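Local structure of alkaline phosphatase (Antarctic bacterium, 2IUC) at residues 156-161 with 185-190; 140-145 with 152-157. The protein binds zinc and magnesium ions and probably hydrolyses phosphate monoesters as an alkaline phosphatase. All blocks are in the same frame, centred on the assembly; numbering follows the deposited sequence.

Contact 1 of 2, residues 156-161 with 185-190. With MG (magnesium ion), chain F.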
loop_
_atom_site.group_PDB
_atom_site.type_symbol
_atom_site.label_atom_id
_atom_site.label_comp_id
_atom_site.label_asym_id
_atom_site.label_seq_id
_atom_site.Cartn_x
_atom_site.Cartn_y
_atom_site.Cartn_z
ATOM N N MET A 156 9.547 -34.854 -6.895
ATOM C CA MET A 156 9.288 -35.828 -7.953
ATOM C C MET A 156 8.400 -35.204 -9.038
ATOM O O MET A 156 8.537 -35.540 -10.189
ATOM C CB MET A 156 8.633 -37.130 -7.383
ATOM C CG MET A 156 8.481 -38.280 -8.377
ATOM S SD MET A 156 10.056 -38.833 -9.099
ATOM C CE MET A 156 10.703 -39.759 -7.654
ATOM N N ASP A 157 7.467 -34.353 -8.667
ATOM C CA ASP A 157 6.679 -33.640 -9.669
ATOM C C ASP A 157 7.472 -32.817 -10.692
ATOM O O ASP A 157 6.976 -32.529 -11.785
ATOM C CB ASP A 157 5.682 -32.716 -9.019
ATOM C CG ASP A 157 4.494 -33.462 -8.409
ATOM O OD1 ASP A 157 4.398 -34.696 -8.591
ATOM O OD2 ASP A 157 3.646 -32.839 -7.754
ATOM N N MET A 158 8.650 -32.369 -10.321
ATOM C CA MET A 158 9.439 -31.606 -11.283
ATOM C C MET A 158 9.853 -32.444 -12.489
ATOM O O MET A 158 10.033 -31.900 -13.603
ATOM C CB MET A 158 10.678 -30.985 -10.651
ATOM C CG MET A 158 11.134 -29.705 -11.526
ATOM S SD MET A 158 12.679 -29.444 -10.885
ATOM C CE MET A 158 12.258 -28.127 -9.677
ATOM N N THR A 159 10.001 -33.772 -12.259
ATOM C CA THR A 159 10.327 -34.714 -13.298
ATOM C C THR A 159 9.237 -34.744 -14.346
ATOM O O THR A 159 9.523 -35.174 -15.457
ATOM C CB THR A 159 10.618 -36.199 -12.774
ATOM O OG1 THR A 159 9.375 -36.842 -12.401
ATOM C CG2 THR A 159 11.554 -36.166 -11.636
ATOM N N GLU A 160 8.031 -34.301 -14.019
ATOM C CA GLU A 160 6.917 -34.268 -14.956
ATOM C C GLU A 160 6.572 -32.833 -15.511
ATOM O O GLU A 160 5.593 -32.655 -16.253
ATOM C CB GLU A 160 5.647 -34.966 -14.307
ATOM N N SER A 161 7.385 -31.836 -15.191
ATOM C CA SER A 161 7.098 -30.431 -15.566
ATOM C C SER A 161 7.921 -30.066 -16.796
ATOM O O SER A 161 8.966 -30.705 -17.045
ATOM C CB SER A 161 7.510 -29.536 -14.403
ATOM O OG SER A 161 7.504 -28.149 -14.770
ATOM N N ALA A 185 18.787 -38.273 -11.176
ATOM C CA ALA A 185 19.072 -39.145 -12.313
ATOM C C ALA A 185 17.936 -39.001 -13.346
ATOM O O ALA A 185 18.176 -38.868 -14.580
ATOM C CB ALA A 185 19.196 -40.613 -11.829
ATOM N N ILE A 186 16.699 -39.017 -12.832
ATOM C CA ILE A 186 15.517 -38.805 -13.628
ATOM C C ILE A 186 15.562 -37.421 -14.340
ATOM O O ILE A 186 15.336 -37.338 -15.573
ATOM C CB ILE A 186 14.252 -38.880 -12.779
ATOM C CG1 ILE A 186 14.268 -40.135 -11.911
ATOM C CG2 ILE A 186 12.998 -38.862 -13.681
ATOM C CD1 ILE A 186 12.956 -40.499 -11.307
ATOM N N LEU A 187 15.872 -36.363 -13.569
ATOM C CA LEU A 187 16.036 -35.017 -14.155
ATOM C C LEU A 187 17.115 -34.997 -15.245
ATOM O O LEU A 187 16.883 -34.421 -16.302
ATOM C CB LEU A 187 16.291 -33.942 -13.081
ATOM C CG LEU A 187 15.143 -33.652 -12.096
ATOM C CD1 LEU A 187 15.650 -32.699 -10.998
ATOM C CD2 LEU A 187 13.918 -33.067 -12.781
ATOM N N LYS A 188 18.257 -35.661 -15.022
ATOM C CA LYS A 188 19.310 -35.739 -16.054
ATOM C C LYS A 188 18.838 -36.487 -17.300
ATOM O O LYS A 188 19.159 -36.082 -18.412
ATOM C CB LYS A 188 20.633 -36.305 -15.494
ATOM C CG LYS A 188 21.367 -35.361 -14.581
ATOM C CD LYS A 188 22.387 -36.123 -13.700
ATOM C CE LYS A 188 22.726 -35.286 -12.499
ATOM N NZ LYS A 188 23.824 -35.841 -11.674
ATOM N N GLY A 189 18.035 -37.543 -17.105
ATOM C CA GLY A 189 17.276 -38.221 -18.162
ATOM C C GLY A 189 16.362 -37.269 -18.943
ATOM O O GLY A 189 16.140 -37.508 -20.147
ATOM N N ASN A 190 15.850 -36.191 -18.292
ATOM C CA ASN A 190 14.962 -35.210 -18.953
ATOM C C ASN A 190 15.718 -34.019 -19.519
ATOM O O ASN A 190 15.130 -32.970 -19.779
ATOM C CB ASN A 190 13.877 -34.654 -18.009
ATOM C CG ASN A 190 12.854 -35.688 -17.600
ATOM O OD1 ASN A 190 12.826 -36.809 -18.131
ATOM N ND2 ASN A 190 11.991 -35.317 -16.662
HETATM MG MG MG F . 1.736 -34.451 -7.645
HETATM O O HOH W 1 2.042 -36.616 -8.332
HETATM O O HOH W 2 11.867 -32.442 -15.725
HETATM O O HOH W 3 -0.549 -35.188 -7.820
HETATM O O HOH W 4 1.189 -34.249 -10.098
#
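M156 meets I186 through its sulfur, SD lying 4.0 Å from I186 CD1, where helix 151-157 packs beside helix 183-189 in the alpha/beta fold of the alkaline phosphatases. The M156 CB points away from the partner helix. With CG anti to the backbone N (chi1 -173°), bends at chi2 and chi3 then bring SD back to I186; the two side chains cross at about a right angle. D157 serves another site: its OD2 binds a magnesium ion at 2.5 Å, and OD1 accepts a hydrogen bond from one of that ion's waters. M158 is buried, its SD 4.3 Å from L187 CD2. L187 CD2 also lies 4.0 Å from T159 CA, which makes L187 a link between two successive residues. T159 sets CG2 against I186 CG2 at 3.7 Å. Its OG1 donates to M156 O over 2.7 Å, nearly in line with the carbonyl (C=O...donor angle 162°), which probably helps fix the rotation that sets CG2 against I186. M156 O also takes the backbone N-H of T159, so two donors grip it. N190, the first residue to leave the second helix, closes the interface: a water bridges its ND2 to M158 O, while ND2 itself makes a weak, strongly bent hydrogen bond to T159 O, 2.8 Å long with an angle of 119° at the hydrogen.

Contact 2 of 2, residues 140-145 with 152-157. With MG (magnesium ion), chain F.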
loop_
_atom_site.group_PDB
_atom_site.type_symbol
_atom_site.label_atom_id
_atom_site.label_comp_id
_atom_site.label_asym_id
_atom_site.label_seq_id
_atom_site.Cartn_x
_atom_site.Cartn_y
_atom_site.Cartn_z
ATOM N N SER A 140 4.270 -24.108 -6.288
ATOM C CA SER A 140 2.978 -23.904 -6.905
ATOM C C SER A 140 3.168 -23.528 -8.376
ATOM O O SER A 140 2.194 -23.516 -9.104
ATOM C CB SER A 140 2.300 -22.701 -6.245
ATOM O OG SER A 140 1.959 -22.964 -4.891
ATOM N N PHE A 141 4.413 -23.217 -8.814
ATOM C CA PHE A 141 4.703 -23.035 -10.256
ATOM C C PHE A 141 5.044 -24.230 -11.165
ATOM O O PHE A 141 4.994 -24.082 -12.395
ATOM C CB PHE A 141 5.681 -21.861 -10.490
ATOM C CG PHE A 141 5.114 -20.562 -10.116
ATOM C CD1 PHE A 141 5.072 -20.181 -8.795
ATOM C CD2 PHE A 141 4.560 -19.693 -11.120
ATOM C CE1 PHE A 141 4.502 -18.943 -8.433
ATOM C CE2 PHE A 141 3.977 -18.446 -10.779
ATOM C CZ PHE A 141 3.938 -18.057 -9.469
ATOM N N TYR A 142 5.337 -25.408 -10.595
ATOM C CA TYR A 142 5.705 -26.573 -11.334
ATOM C C TYR A 142 5.114 -27.912 -10.801
ATOM O O TYR A 142 5.269 -28.901 -11.486
ATOM C CB TYR A 142 7.259 -26.690 -11.404
ATOM C CG TYR A 142 7.924 -27.023 -10.061
ATOM C CD1 TYR A 142 7.953 -28.340 -9.584
ATOM C CD2 TYR A 142 8.562 -26.058 -9.331
ATOM C CE1 TYR A 142 8.592 -28.683 -8.380
ATOM C CE2 TYR A 142 9.186 -26.363 -8.086
ATOM C CZ TYR A 142 9.172 -27.693 -7.626
ATOM O OH TYR A 142 9.816 -27.978 -6.473
ATOM N N ALA A 143 4.432 -27.921 -9.649
ATOM C CA ALA A 143 3.835 -29.162 -9.047
ATOM C C ALA A 143 2.337 -29.022 -8.824
ATOM O O ALA A 143 1.739 -27.913 -8.991
ATOM C CB ALA A 143 4.501 -29.520 -7.671
ATOM N N HIS A 144 1.718 -30.147 -8.447
ATOM C CA HIS A 144 0.333 -30.196 -8.197
ATOM C C HIS A 144 0.206 -31.201 -7.060
ATOM O O HIS A 144 0.413 -32.397 -7.285
ATOM C CB HIS A 144 -0.428 -30.755 -9.439
ATOM C CG HIS A 144 -0.302 -29.876 -10.647
ATOM N ND1 HIS A 144 -0.986 -28.694 -10.763
ATOM C CD2 HIS A 144 0.480 -29.974 -11.752
ATOM C CE1 HIS A 144 -0.625 -28.083 -11.881
ATOM N NE2 HIS A 144 0.250 -28.841 -12.513
ATOM N N ALA A 145 -0.083 -30.728 -5.861
ATOM C CA ALA A 145 -0.098 -31.642 -4.705
ATOM C C ALA A 145 -1.188 -31.230 -3.786
ATOM O O ALA A 145 -1.586 -30.033 -3.752
ATOM C CB ALA A 145 1.328 -31.703 -3.976
ATOM N N GLU A 152 8.555 -34.215 -0.865
ATOM C CA GLU A 152 9.200 -35.293 -1.647
ATOM C C GLU A 152 8.381 -35.599 -2.887
ATOM O O GLU A 152 8.972 -35.830 -3.946
ATOM C CB GLU A 152 9.488 -36.562 -0.806
ATOM C CG GLU A 152 10.671 -36.285 0.163
ATOM C CD GLU A 152 11.157 -37.465 1.049
ATOM O OE1 GLU A 152 10.763 -38.625 0.811
ATOM O OE2 GLU A 152 11.992 -37.182 1.961
ATOM N N GLU A 153 7.042 -35.556 -2.767
ATOM C CA GLU A 153 6.187 -35.692 -3.920
ATOM C C GLU A 153 6.432 -34.500 -4.883
ATOM O O GLU A 153 6.476 -34.687 -6.103
ATOM C CB GLU A 153 4.693 -35.743 -3.554
ATOM C CG GLU A 153 3.803 -35.994 -4.771
ATOM C CD GLU A 153 2.329 -35.389 -4.747
ATOM O OE1 GLU A 153 1.630 -35.505 -3.737
ATOM O OE2 GLU A 153 1.871 -34.805 -5.803
ATOM N N ILE A 154 6.521 -33.297 -4.320
ATOM C CA ILE A 154 6.765 -32.045 -5.112
ATOM C C ILE A 154 8.082 -32.154 -5.893
ATOM O O ILE A 154 8.123 -31.901 -7.082
ATOM C CB ILE A 154 6.679 -30.757 -4.172
ATOM C CG1 ILE A 154 5.187 -30.477 -3.765
ATOM C CG2 ILE A 154 7.364 -29.516 -4.840
ATOM C CD1 ILE A 154 5.043 -29.762 -2.453
ATOM N N ALA A 155 9.160 -32.596 -5.235
ATOM C CA ALA A 155 10.418 -32.769 -5.960
ATOM C C ALA A 155 10.253 -33.736 -7.144
ATOM O O ALA A 155 10.739 -33.454 -8.271
ATOM C CB ALA A 155 11.595 -33.217 -4.986
ATOM N N MET A 156 9.547 -34.854 -6.895
ATOM C CA MET A 156 9.288 -35.828 -7.953
ATOM C C MET A 156 8.400 -35.204 -9.038
ATOM O O MET A 156 8.537 -35.540 -10.189
ATOM C CB MET A 156 8.633 -37.130 -7.383
ATOM C CG MET A 156 8.481 -38.280 -8.377
ATOM S SD MET A 156 10.056 -38.833 -9.099
ATOM C CE MET A 156 10.703 -39.759 -7.654
ATOM N N ASP A 157 7.467 -34.353 -8.667
ATOM C CA ASP A 157 6.679 -33.640 -9.669
ATOM C C ASP A 157 7.472 -32.817 -10.692
ATOM O O ASP A 157 6.976 -32.529 -11.785
ATOM C CB ASP A 157 5.682 -32.716 -9.019
ATOM C CG ASP A 157 4.494 -33.462 -8.409
ATOM O OD1 ASP A 157 4.398 -34.696 -8.591
ATOM O OD2 ASP A 157 3.646 -32.839 -7.754
HETATM MG MG MG F . 1.736 -34.451 -7.645
HETATM O O HOH W 5 4.834 -31.395 -12.405
HETATM O O HOH W 1 2.042 -36.616 -8.332
HETATM O O HOH W 3 -0.549 -35.188 -7.820
HETATM O O HOH W 4 1.189 -34.249 -10.098
#
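Y142 lies crosswise to I154, the two side chains meeting at about a right angle. From CB, which packs on S161, the ring is turned by a chi1 of 69° that places CG between the backbone N and the carbonyl carbon. CE1 brings the ring edge to I154 O, 3.5 Å away and in the ring plane. CZ rests on the I154 CG2 methyl, and OH comes within 3.3 Å of that same carbon, I154 CG2, then passes on to a hydrogen bond with I133 O. Replacing Y142 by an alanine removes ring and hydroxyl, which would probably open a gap beside I154 CG2 and leave I133 O without its hydroxyl partner. The other branch of I154 faces the following residues, its CG1 4.1 Å from A145 CB, while A143 CB sits 3.7 Å from D157 CB. This is a metal site shared by a loop and a helix: 140-145 follows helix 136-139, and helix 151-157 offers two acids, E153 and D157, one turn apart. H144 gives the magnesium its backbone O at 2.5 Å, not its ring, whose ND1 is hydrogen-bonded to G103 O. E153, with CG anti to the backbone N (chi1 -176°) and an extended chain, delivers OE2 to the ion at 1.9 Å. Three waters bring the ligands to six. The shared metal accounts for H144 O and E153 OE2 lying 3.2 Å apart without a hydrogen bond. H144 N also points almost straight at D157 OD2 (171°), in a weak bond stretched to 3.4 Å.

Contacts 1 and 2 occupy the same short helix, 151-157, and overlap at M156 and D157, their centres about 11 Å apart. Contact 2 joins one side of it to the preceding loop and the magnesium; contact 1 joins 156-161 to helix 183-189. They also meet directly: M158, which also packs on L187, has CE 3.7 Å from Y142 CZ. The magnesium bound by H144, E153 and D157 is distinct from the one held by D43, T137 and E254, and from the zinc site that includes S84, the predicted phosphoserine nucleophile. Another bound magnesium is about 11 Å from the Y142 side chain, and a bound zinc lies about 14 Å from the I154 side chain.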